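PDB 6YUB: adenylyltransferase and sulfurtransferase uba4 from Chaetomium thermophilum, which probably adenylates the C-terminal glycine of a ubiquitin-like sulfur-carrier protein and then passes sulfur to it, serving tRNA thiolation and molybdenum cofactor synthesis. Local coordinates for residues 131-136 with 155-160; 136-141 with 183-188; 211-216 with 252-257; 111-114 with 120-123. All coordinates share one frame; numbering follows the deposited sequence. Where two conformers were deposited one is given.

The chain is the ThiF-family adenylyltransferase part of the longer protein, built on a Rossmann-like mixed sheet. From the N terminus, contact 4 (111-114 with 120-123) comes first, closing the short loop between strand 105-109 and helix 118-122. Contact 1 then closes the beta-alpha-beta unit 127-158. Contact 2 crosses it, since its segments alternate with those of contact 1, and ties helix 135-148 to the zinc-binding turn; the two share A136. Contact 3 follows in series and joins helix 208-228 to strand 250-255. L140 packs on L113, linking contacts 2 and 4, whereas S157 with V211 links contacts 1 and 3, about 11 Å apart between centres.

Contact 1: residues 131-136 with 155-160; sequences CTDNPA and AASVQK
D133 faces strand 152-158, touching A156 and S157 directly and reaching A155 through a water. That water donates to A155 O at 2.7 Å and accepts from D133 N at 2.6 Å. A156 C lies 3.8 Å from D133 OD1 in plain packing. S157 carries the direct bonds. Its N donates to D133 OD1 over 2.8 Å with an N-H...O angle of 160°, on the syn side but 27° out of the carboxylate plane. S157 OG, set beside its own backbone N by chi1 of -63°, donates to the syn lone pair of D133 OD2 at 3.1 Å. Both carboxylate oxygens are thus engaged, which limits rotation of the group. A second water lies 2.6 Å from D133 OD1 and 2.8 Å from S157 O and may bridge them, though it has more acceptors in reach than protons. With an alanine here, S157 N and OG would probably lose their acceptors and the strand its direct bonds to this loop. D133 and N134 are predicted to bind ATP. The contact ties the beta-alpha-beta unit of strand 127-130, helix 135-148 (N-capped by N134) and strand 152-158; R138 of that helix lies against A156, and V211 of helix 208-228 against S157.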
loop_
_atom_site.group_PDB
_atom_site.type_symbol
_atom_site.label_atom_id
_atom_site.label_comp_id
_atom_site.label_asym_id
_atom_site.label_seq_id
_atom_site.Cartn_x
_atom_site.Cartn_y
_atom_site.Cartn_z
ATOM N N CYS B 131 -0.870 -17.399 0.041
ATOM C CA CYS B 131 -1.789 -16.495 -0.636
ATOM C C CYS B 131 -3.220 -17.031 -0.643
ATOM O O CYS B 131 -4.024 -16.652 -1.505
ATOM C CB CYS B 131 -1.322 -16.232 -2.065
ATOM S SG CYS B 131 0.391 -15.630 -2.222
ATOM N N THR B 132 -3.555 -17.907 0.315
ATOM C CA THR B 132 -4.858 -18.559 0.315
ATOM C C THR B 132 -5.977 -17.610 0.724
ATOM O O THR B 132 -7.106 -17.741 0.235
ATOM C CB THR B 132 -4.845 -19.762 1.268
ATOM O OG1 THR B 132 -4.635 -19.307 2.617
ATOM C CG2 THR B 132 -3.739 -20.738 0.890
ATOM N N ASP B 133 -5.693 -16.662 1.617
ATOM C CA ASP B 133 -6.718 -15.769 2.159
ATOM C C ASP B 133 -7.774 -16.551 2.936
ATOM O O ASP B 133 -8.933 -16.135 3.032
ATOM C CB ASP B 133 -7.374 -14.942 1.049
ATOM C CG ASP B 133 -7.470 -13.468 1.397
ATOM O OD1 ASP B 133 -7.611 -13.145 2.595
ATOM O OD2 ASP B 133 -7.400 -12.632 0.471
ATOM N N ASN B 134 -7.378 -17.692 3.492
ATOM C CA ASN B 134 -8.264 -18.548 4.279
ATOM C C ASN B 134 -7.693 -18.688 5.685
ATOM O O ASN B 134 -6.590 -19.240 5.846
ATOM C CB ASN B 134 -8.414 -19.926 3.616
ATOM C CG ASN B 134 -9.386 -20.835 4.361
ATOM O OD1 ASN B 134 -9.507 -20.776 5.585
ATOM N ND2 ASN B 134 -10.080 -21.683 3.617
ATOM N N PRO B 135 -8.386 -18.223 6.726
ATOM C CA PRO B 135 -7.789 -18.292 8.075
ATOM C C PRO B 135 -7.416 -19.700 8.515
ATOM O O PRO B 135 -6.337 -19.894 9.088
ATOM C CB PRO B 135 -8.872 -17.678 8.980
ATOM C CG PRO B 135 -10.116 -17.591 8.147
ATOM C CD PRO B 135 -9.673 -17.504 6.718
ATOM N N ALA B 136 -8.274 -20.691 8.265
ATOM C CA ALA B 136 -7.958 -22.058 8.670
ATOM C C ALA B 136 -6.700 -22.559 7.975
ATOM O O ALA B 136 -5.806 -23.128 8.612
ATOM C CB ALA B 136 -9.141 -22.982 8.368
ATOM N N ALA B 155 0.122 -13.412 3.963
ATOM C CA ALA B 155 -0.678 -12.204 3.811
ATOM C C ALA B 155 -2.152 -12.580 3.850
ATOM O O ALA B 155 -2.520 -13.744 3.685
ATOM C CB ALA B 155 -0.351 -11.471 2.503
ATOM N N ALA B 156 -3.002 -11.578 4.061
ATOM C CA ALA B 156 -4.420 -11.845 4.231
ATOM C C ALA B 156 -5.232 -10.583 3.996
ATOM O O ALA B 156 -4.712 -9.467 4.034
ATOM C CB ALA B 156 -4.715 -12.401 5.634
ATOM N N SER B 157 -6.521 -10.789 3.738
ATOM C CA SER B 157 -7.522 -9.731 3.758
ATOM C C SER B 157 -8.325 -9.863 5.046
ATOM O O SER B 157 -8.755 -10.966 5.403
ATOM C CB SER B 157 -8.451 -9.820 2.547
ATOM O OG SER B 157 -7.741 -9.629 1.338
ATOM N N VAL B 158 -8.518 -8.748 5.745
ATOM C CA VAL B 158 -9.269 -8.735 6.997
ATOM C C VAL B 158 -10.042 -7.425 7.062
ATOM O O VAL B 158 -9.438 -6.352 7.185
ATOM C CB VAL B 158 -8.365 -8.888 8.230
ATOM C CG1 VAL B 158 -9.195 -8.855 9.504
ATOM C CG2 VAL B 158 -7.561 -10.177 8.144
ATOM N N GLN B 159 -11.366 -7.509 6.984
ATOM C CA GLN B 159 -12.237 -6.328 7.050
ATOM C C GLN B 159 -11.858 -5.422 5.885
ATOM O O GLN B 159 -11.794 -5.903 4.740
ATOM C CB GLN B 159 -12.120 -5.707 8.439
ATOM N N LYS B 160 -11.603 -4.134 6.107
ATOM C CA LYS B 160 -11.239 -3.201 5.049
ATOM C C LYS B 160 -9.730 -3.014 4.940
ATOM O O LYS B 160 -9.264 -1.936 4.554
ATOM C CB LYS B 160 -11.918 -1.853 5.290
ATOM C CG LYS B 160 -11.444 -1.151 6.558
ATOM C CD LYS B 160 -12.605 -0.549 7.335
ATOM C CE LYS B 160 -12.119 0.278 8.519
ATOM N NZ LYS B 160 -11.390 -0.539 9.532
HETATM O O HOH W 1 -8.100 -13.657 5.072
HETATM O O HOH W 2 -3.631 -16.075 3.044
#

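Contact 2: residues 136-141 with 183-188; sequences ATRYLI and PCYRCC. With ZN (zinc ion), chain E.
The zinc site of the domain meets helix 135-148 here: the short helix 185-188, which holds C187 and is preceded by C184, turns Y185 and R186 onto R138 and Y139. R138 NE donates to Y185 OH at 3.0 Å, with an N-H...O angle of 154° and the hydroxyl oxygen close to the guanidinium plane. A bend at chi3 (-75°) carries NE there, while R138 CB lies over one face of the Y185 ring, offset toward its rim. The Y185 ring in turn offers its edge to the face of Y139, a T-shaped pair with centroids 5.0 Å apart and planes at 84°; Y185 CE2 is 3.7 Å from Y139 CZ. The zinc ion is bound by C184 SG and C187 SG, each at 2.3 Å, and C279 and C282 complete this Cys4 site. C184 and C187 also form a capping box at the start of helix 185-188, although both have a second deposited conformer, so its detail is less certain. R186 approaches Y139 differently: its CG meets the ring edge, 3.7 Å from Y139 CD1, and that same CD1 lies over the centre of one guanidinium face. The extended R186 chain takes its NH2 to a salt bridge with D143, farther along helix 135-148. Y185 N bonds to S142 OG on that helix, and the Y139 hydroxyl makes a weak hydrogen bond with F189 O.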
loop_
_atom_site.group_PDB
_atom_site.type_symbol
_atom_site.label_atom_id
_atom_site.label_comp_id
_atom_site.label_asym_id
_atom_site.label_seq_id
_atom_site.Cartn_x
_atom_site.Cartn_y
_atom_site.Cartn_z
ATOM N N ALA B 136 -8.274 -20.691 8.265
ATOM C CA ALA B 136 -7.958 -22.058 8.670
ATOM C C ALA B 136 -6.700 -22.559 7.975
ATOM O O ALA B 136 -5.806 -23.128 8.612
ATOM C CB ALA B 136 -9.141 -22.982 8.368
ATOM N N THR B 137 -6.614 -22.362 6.656
ATOM C CA THR B 137 -5.441 -22.810 5.917
ATOM C C THR B 137 -4.179 -22.107 6.403
ATOM O O THR B 137 -3.099 -22.706 6.408
ATOM C CB THR B 137 -5.642 -22.568 4.419
ATOM O OG1 THR B 137 -6.991 -22.884 4.057
ATOM C CG2 THR B 137 -4.698 -23.436 3.607
ATOM N N ARG B 138 -4.296 -20.844 6.819
ATOM C CA ARG B 138 -3.139 -20.123 7.340
ATOM C C ARG B 138 -2.498 -20.876 8.501
ATOM O O ARG B 138 -1.270 -21.011 8.566
ATOM C CB ARG B 138 -3.545 -18.716 7.778
ATOM C CG ARG B 138 -3.472 -17.689 6.660
ATOM C CD ARG B 138 -3.242 -16.279 7.190
ATOM N NE ARG B 138 -4.440 -15.698 7.790
ATOM C CZ ARG B 138 -5.506 -15.305 7.095
ATOM N NH1 ARG B 138 -5.530 -15.446 5.777
ATOM N NH2 ARG B 138 -6.551 -14.779 7.721
ATOM N N TYR B 139 -3.318 -21.370 9.434
ATOM C CA TYR B 139 -2.776 -22.118 10.562
ATOM C C TYR B 139 -2.147 -23.425 10.101
ATOM O O TYR B 139 -1.104 -23.837 10.621
ATOM C CB TYR B 139 -3.873 -22.376 11.597
ATOM C CG TYR B 139 -4.208 -21.161 12.441
ATOM C CD1 TYR B 139 -3.464 -20.851 13.567
ATOM C CD2 TYR B 139 -5.268 -20.327 12.106
ATOM C CE1 TYR B 139 -3.763 -19.741 14.343
ATOM C CE2 TYR B 139 -5.573 -19.217 12.872
ATOM C CZ TYR B 139 -4.816 -18.929 13.988
ATOM O OH TYR B 139 -5.118 -17.829 14.756
ATOM N N LEU B 140 -2.756 -24.086 9.115
ATOM C CA LEU B 140 -2.186 -25.320 8.588
ATOM C C LEU B 140 -0.817 -25.071 7.973
ATOM O O LEU B 140 0.137 -25.816 8.221
ATOM C CB LEU B 140 -3.135 -25.933 7.557
ATOM C CG LEU B 140 -2.577 -27.111 6.758
ATOM C CD1 LEU B 140 -2.146 -28.234 7.703
ATOM C CD2 LEU B 140 -3.604 -27.616 5.746
ATOM N N ILE B 141 -0.702 -24.029 7.150
ATOM C CA ILE B 141 0.567 -23.749 6.484
ATOM C C ILE B 141 1.633 -23.377 7.507
ATOM O O ILE B 141 2.765 -23.871 7.454
ATOM C CB ILE B 141 0.372 -22.652 5.420
ATOM C CG1 ILE B 141 -0.523 -23.171 4.291
ATOM C CG2 ILE B 141 1.710 -22.204 4.862
ATOM C CD1 ILE B 141 -1.153 -22.071 3.447
ATOM N N PRO B 183 8.891 -16.140 15.427
ATOM C CA PRO B 183 7.597 -16.728 15.783
ATOM C C PRO B 183 6.970 -17.483 14.623
ATOM O O PRO B 183 7.354 -17.337 13.459
ATOM C CB PRO B 183 6.750 -15.505 16.151
ATOM C CG PRO B 183 7.296 -14.419 15.273
ATOM C CD PRO B 183 8.785 -14.697 15.135
ATOM N N CYS B 184 5.986 -18.313 14.971
ATOM C CA CYS B 184 5.087 -18.898 13.990
ATOM C C CYS B 184 3.765 -18.125 14.026
ATOM O O CYS B 184 3.584 -17.190 14.814
ATOM C CB CYS B 184 4.879 -20.386 14.265
ATOM S SG CYS B 184 3.456 -20.744 15.281
ATOM N N TYR B 185 2.823 -18.523 13.165
ATOM C CA TYR B 185 1.559 -17.795 13.088
ATOM C C TYR B 185 0.757 -17.920 14.381
ATOM O O TYR B 185 0.025 -16.992 14.745
ATOM C CB TYR B 185 0.737 -18.289 11.894
ATOM C CG TYR B 185 -0.445 -17.404 11.550
ATOM C CD1 TYR B 185 -0.276 -16.238 10.813
ATOM C CD2 TYR B 185 -1.729 -17.738 11.955
ATOM C CE1 TYR B 185 -1.354 -15.425 10.495
ATOM C CE2 TYR B 185 -2.813 -16.935 11.644
ATOM C CZ TYR B 185 -2.619 -15.780 10.916
ATOM O OH TYR B 185 -3.696 -14.979 10.605
ATOM N N ARG B 186 0.874 -19.049 15.086
ATOM C CA ARG B 186 0.181 -19.190 16.361
ATOM C C ARG B 186 0.815 -18.305 17.429
ATOM O O ARG B 186 0.109 -17.738 18.271
ATOM C CB ARG B 186 0.188 -20.649 16.809
ATOM C CG ARG B 186 -0.754 -21.551 16.030
ATOM C CD ARG B 186 -0.608 -22.997 16.476
ATOM N NE ARG B 186 -1.293 -23.921 15.579
ATOM C CZ ARG B 186 -2.570 -24.276 15.693
ATOM N NH1 ARG B 186 -3.320 -23.787 16.672
ATOM N NH2 ARG B 186 -3.095 -25.123 14.823
ATOM N N CYS B 187 2.146 -18.179 17.415
ATOM C CA CYS B 187 2.817 -17.288 18.352
ATOM C C CYS B 187 2.223 -15.886 18.312
ATOM O O CYS B 187 2.200 -15.189 19.332
ATOM C CB CYS B 187 4.314 -17.213 18.039
ATOM S SG CYS B 187 5.267 -18.701 18.375
ATOM N N CYS B 188 1.740 -15.458 17.145
ATOM C CA CYS B 188 1.240 -14.103 16.968
ATOM C C CYS B 188 -0.263 -13.992 17.197
ATOM O O CYS B 188 -0.729 -12.984 17.739
ATOM C CB CYS B 188 1.568 -13.602 15.555
ATOM S SG CYS B 188 3.310 -13.682 15.092
HETATM ZN ZN ZN E . 4.423 -20.604 17.367
#

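Contact 3: residues 211-216 with 252-257; sequences VGMMGV and LIYTYD
Y254 holds its CG opposite the backbone N (chi1 174°), which sends the ring from strand 250-255 to helix 208-228, and there M213 bends at chi3 (-94°) to bring its methyl group against the ring. The closest approach is M213 CE to Y254 CE2, 3.3 Å, a tight contact; the same methyl carbon CE is 3.6 Å from Y254 OH. M213 SD lies 4.4 Å from the ring centroid and oblique to the ring normal, so this is a Met-aromatic contact, neither a clean face nor a clean edge approach. M214 covers the part of the strand nearer L252. Its curled chain puts SD 4.3 Å from Y254 CB, and its CE is likewise 4.3 Å from L252 CD2. The helix packs against the mixed sheet of the ThiF fold, here in its antiparallel part: the short segment axes of helix 211-216 and strand 252-255 come within 10.0 Å and run nearly antiparallel at 156°. L252 and Y254 both point their CB toward the helix, whereas I253 faces away, as successive residues of a strand should. Were Y254 an alanine, M213 CE would probably lose its aromatic partner on this strand, leaving a gap where the ring lay between helix and strand. The Y254 ring also stacks on F267. M213 and V216 pack on apolar side chains of the other protein chain of the assembly, and Y256 OH hydrogen-bonds to that chain's backbone.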
loop_
_atom_site.group_PDB
_atom_site.type_symbol
_atom_site.label_atom_id
_atom_site.label_comp_id
_atom_site.label_asym_id
_atom_site.label_seq_id
_atom_site.Cartn_x
_atom_site.Cartn_y
_atom_site.Cartn_z
ATOM N N VAL B 211 -5.575 -5.979 -1.850
ATOM C CA VAL B 211 -4.967 -7.295 -1.994
ATOM C C VAL B 211 -3.791 -7.243 -2.960
ATOM O O VAL B 211 -2.823 -8.002 -2.820
ATOM C CB VAL B 211 -6.029 -8.318 -2.445
ATOM C CG1 VAL B 211 -6.335 -8.159 -3.931
ATOM C CG2 VAL B 211 -5.566 -9.721 -2.131
ATOM N N GLY B 212 -3.848 -6.355 -3.952
ATOM C CA GLY B 212 -2.730 -6.216 -4.868
ATOM C C GLY B 212 -1.472 -5.716 -4.186
ATOM O O GLY B 212 -0.369 -6.191 -4.469
ATOM N N MET B 213 -1.618 -4.753 -3.271
ATOM C CA MET B 213 -0.454 -4.205 -2.583
ATOM C C MET B 213 0.189 -5.238 -1.669
ATOM O O MET B 213 1.420 -5.317 -1.585
ATOM C CB MET B 213 -0.849 -2.958 -1.788
ATOM C CG MET B 213 -0.648 -1.661 -2.567
ATOM S SD MET B 213 -1.012 -0.162 -1.641
ATOM C CE MET B 213 -2.723 0.120 -2.093
ATOM N N MET B 214 -0.623 -6.036 -0.970
ATOM C CA MET B 214 -0.063 -7.073 -0.112
ATOM C C MET B 214 0.672 -8.120 -0.941
ATOM O O MET B 214 1.752 -8.585 -0.558
ATOM C CB MET B 214 -1.162 -7.728 0.718
ATOM C CG MET B 214 -2.006 -6.760 1.534
ATOM S SD MET B 214 -1.063 -5.538 2.467
ATOM C CE MET B 214 0.018 -6.563 3.434
ATOM N N GLY B 215 0.107 -8.497 -2.091
ATOM C CA GLY B 215 0.764 -9.479 -2.937
ATOM C C GLY B 215 2.112 -9.001 -3.441
ATOM O O GLY B 215 3.105 -9.733 -3.388
ATOM N N VAL B 216 2.163 -7.768 -3.947
ATOM C CA VAL B 216 3.440 -7.201 -4.366
ATOM C C VAL B 216 4.416 -7.186 -3.200
ATOM O O VAL B 216 5.587 -7.557 -3.343
ATOM C CB VAL B 216 3.234 -5.792 -4.955
ATOM C CG1 VAL B 216 4.575 -5.100 -5.170
ATOM C CG2 VAL B 216 2.458 -5.872 -6.262
ATOM N N LEU B 252 2.567 -5.918 9.253
ATOM C CA LEU B 252 2.147 -4.791 8.431
ATOM C C LEU B 252 0.635 -4.843 8.249
ATOM O O LEU B 252 0.087 -5.882 7.863
ATOM C CB LEU B 252 2.845 -4.816 7.074
ATOM C CG LEU B 252 2.599 -3.592 6.186
ATOM C CD1 LEU B 252 3.250 -2.358 6.789
ATOM C CD2 LEU B 252 3.104 -3.834 4.775
ATOM N N ILE B 253 -0.032 -3.726 8.526
ATOM C CA ILE B 253 -1.478 -3.612 8.374
ATOM C C ILE B 253 -1.758 -2.377 7.531
ATOM O O ILE B 253 -1.427 -1.256 7.938
ATOM C CB ILE B 253 -2.201 -3.518 9.728
ATOM C CG1 ILE B 253 -1.873 -4.742 10.588
ATOM C CG2 ILE B 253 -3.707 -3.387 9.521
ATOM C CD1 ILE B 253 -2.559 -4.759 11.934
ATOM N N TYR B 254 -2.365 -2.577 6.367
ATOM C CA TYR B 254 -2.750 -1.485 5.484
ATOM C C TYR B 254 -4.267 -1.353 5.495
ATOM O O TYR B 254 -4.975 -2.279 5.087
ATOM C CB TYR B 254 -2.242 -1.717 4.063
ATOM C CG TYR B 254 -2.743 -0.678 3.086
ATOM C CD1 TYR B 254 -2.619 0.677 3.365
ATOM C CD2 TYR B 254 -3.344 -1.050 1.893
ATOM C CE1 TYR B 254 -3.080 1.632 2.485
ATOM C CE2 TYR B 254 -3.808 -0.101 1.002
ATOM C CZ TYR B 254 -3.672 1.236 1.301
ATOM O OH TYR B 254 -4.132 2.188 0.426
ATOM N N THR B 255 -4.756 -0.207 5.956
ATOM C CA THR B 255 -6.186 0.066 6.029
ATOM C C THR B 255 -6.587 0.969 4.870
ATOM O O THR B 255 -5.949 1.997 4.624
ATOM C CB THR B 255 -6.548 0.718 7.365
ATOM O OG1 THR B 255 -6.134 -0.135 8.439
ATOM C CG2 THR B 255 -8.050 0.950 7.459
ATOM N N TYR B 256 -7.649 0.581 4.168
ATOM C CA TYR B 256 -8.092 1.244 2.941
ATOM C C TYR B 256 -9.526 1.713 3.147
ATOM O O TYR B 256 -10.437 0.892 3.296
ATOM C CB TYR B 256 -7.980 0.289 1.755
ATOM C CG TYR B 256 -8.343 0.870 0.405
ATOM C CD1 TYR B 256 -9.661 0.895 -0.034
ATOM C CD2 TYR B 256 -7.362 1.365 -0.443
ATOM C CE1 TYR B 256 -9.993 1.413 -1.269
ATOM C CE2 TYR B 256 -7.683 1.885 -1.680
ATOM C CZ TYR B 256 -9.001 1.906 -2.091
ATOM O OH TYR B 256 -9.331 2.419 -3.331
ATOM N N ASP B 257 -9.724 3.027 3.149
ATOM C CA ASP B 257 -11.039 3.634 3.310
ATOM C C ASP B 257 -11.353 4.457 2.069
ATOM O O ASP B 257 -10.569 5.331 1.684
ATOM C CB ASP B 257 -11.094 4.504 4.568
ATOM C CG ASP B 257 -12.513 4.877 4.956
ATOM O OD1 ASP B 257 -13.273 5.336 4.079
ATOM O OD2 ASP B 257 -12.870 4.701 6.139
#

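Contact 4: residues 111-114 with 120-123; sequences FDLT and QIIK
L113 and F111 receive the tip of I121 in the stretch of the Rossmann-like fold where strand 105-109 leads through a loop into helix 118-122. The contact is purely apolar. L113 places CG opposite its backbone N (chi1 -176°), which directs the branch toward the helix; its chi2 of 129° is off a staggered value, so the two methyls are turned away from the usual leucine arrangement. CD1 is the methyl that meets the helix, 3.9 Å from I121 CD1, while CD2 belongs to the side facing T137 and L140 of helix 135-148. F111 has the less common first torsion, chi1 46°, with CG in the crowded position between backbone N and carbonyl carbon. This sends the ring out toward helix 118-122, so that its CE1 lies 3.9 Å from I121 CD1, in an oblique approach as the two side chains run past each other in opposite directions. F111 is exposed and also touches a crystal neighbour. I121 extends its ethyl branch with CG1 beside the backbone N, and V64 and L38 of the sheet pack against the same side chain. In the loop, N117 hydrogen-bonds through ND2 to D112 O and through OD1 to T114 N. The two residues that receive I121 CD1 do so from widely separated directions: F111 CE1 and L113 CD1 are 7.6 Å apart, with that methyl between them.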
loop_
_atom_site.group_PDB
_atom_site.type_symbol
_atom_site.label_atom_id
_atom_site.label_comp_id
_atom_site.label_asym_id
_atom_site.label_seq_id
_atom_site.Cartn_x
_atom_site.Cartn_y
_atom_site.Cartn_z
ATOM N N PHE B 111 -4.933 -28.682 -7.632
ATOM C CA PHE B 111 -5.846 -29.206 -6.623
ATOM C C PHE B 111 -5.633 -28.454 -5.314
ATOM O O PHE B 111 -4.594 -27.824 -5.095
ATOM C CB PHE B 111 -5.656 -30.715 -6.415
ATOM C CG PHE B 111 -4.217 -31.135 -6.298
ATOM C CD1 PHE B 111 -3.573 -31.126 -5.071
ATOM C CD2 PHE B 111 -3.510 -31.547 -7.416
ATOM C CE1 PHE B 111 -2.251 -31.515 -4.963
ATOM C CE2 PHE B 111 -2.191 -31.937 -7.315
ATOM C CZ PHE B 111 -1.559 -31.921 -6.086
ATOM N N ASP B 112 -6.636 -28.541 -4.445
ATOM C CA ASP B 112 -6.606 -27.832 -3.176
ATOM C C ASP B 112 -5.517 -28.380 -2.264
ATOM O O ASP B 112 -5.281 -29.592 -2.205
ATOM C CB ASP B 112 -7.959 -27.952 -2.469
ATOM C CG ASP B 112 -9.084 -27.303 -3.242
ATOM O OD1 ASP B 112 -8.800 -26.579 -4.220
ATOM O OD2 ASP B 112 -10.258 -27.526 -2.870
ATOM N N LEU B 113 -4.855 -27.476 -1.548
ATOM C CA LEU B 113 -4.001 -27.876 -0.437
ATOM C C LEU B 113 -4.870 -28.274 0.749
ATOM O O LEU B 113 -5.861 -27.609 1.064
ATOM C CB LEU B 113 -3.057 -26.738 -0.053
ATOM C CG LEU B 113 -2.029 -27.046 1.036
ATOM C CD1 LEU B 113 -0.631 -26.648 0.586
ATOM C CD2 LEU B 113 -2.391 -26.338 2.335
ATOM N N THR B 114 -4.508 -29.376 1.394
ATOM C CA THR B 114 -5.297 -29.893 2.509
ATOM C C THR B 114 -4.381 -30.437 3.598
ATOM O O THR B 114 -3.181 -30.618 3.364
ATOM C CB THR B 114 -6.246 -31.003 2.045
ATOM O OG1 THR B 114 -5.482 -32.173 1.725
ATOM C CG2 THR B 114 -7.040 -30.568 0.822
ATOM N N GLN B 120 3.397 -32.905 1.535
ATOM C CA GLN B 120 3.882 -33.301 0.216
ATOM C C GLN B 120 4.132 -32.082 -0.663
ATOM O O GLN B 120 5.133 -32.024 -1.385
ATOM C CB GLN B 120 2.880 -34.234 -0.461
ATOM C CG GLN B 120 2.575 -35.493 0.311
ATOM C CD GLN B 120 1.280 -36.140 -0.141
ATOM O OE1 GLN B 120 0.348 -36.302 0.648
ATOM N NE2 GLN B 120 1.217 -36.522 -1.420
ATOM N N ILE B 121 3.226 -31.101 -0.619
ATOM C CA ILE B 121 3.330 -29.939 -1.486
ATOM C C ILE B 121 4.473 -29.037 -1.047
ATOM O O ILE B 121 5.236 -28.536 -1.881
ATOM C CB ILE B 121 1.989 -29.180 -1.506
ATOM C CG1 ILE B 121 0.931 -30.007 -2.240
ATOM C CG2 ILE B 121 2.165 -27.807 -2.137
ATOM C CD1 ILE B 121 -0.462 -29.400 -2.227
ATOM N N ILE B 122 4.619 -28.827 0.266
ATOM C CA ILE B 122 5.517 -27.803 0.773
ATOM C C ILE B 122 6.965 -28.273 0.815
ATOM O O ILE B 122 7.883 -27.468 0.614
ATOM C CB ILE B 122 5.032 -27.357 2.172
ATOM C CG1 ILE B 122 3.799 -26.461 2.037
ATOM C CG2 ILE B 122 6.145 -26.675 2.936
ATOM C CD1 ILE B 122 3.080 -26.189 3.346
ATOM N N LYS B 123 7.199 -29.556 1.061
ATOM C CA LYS B 123 8.544 -30.028 1.370
ATOM C C LYS B 123 9.605 -29.627 0.353
ATOM O O LYS B 123 10.727 -29.302 0.775
ATOM C CB LYS B 123 8.518 -31.560 1.519
ATOM C CG LYS B 123 9.684 -32.136 2.312
ATOM C CD LYS B 123 9.771 -33.660 2.197
ATOM C CE LYS B 123 8.425 -34.328 2.447
ATOM N NZ LYS B 123 8.544 -35.809 2.578
#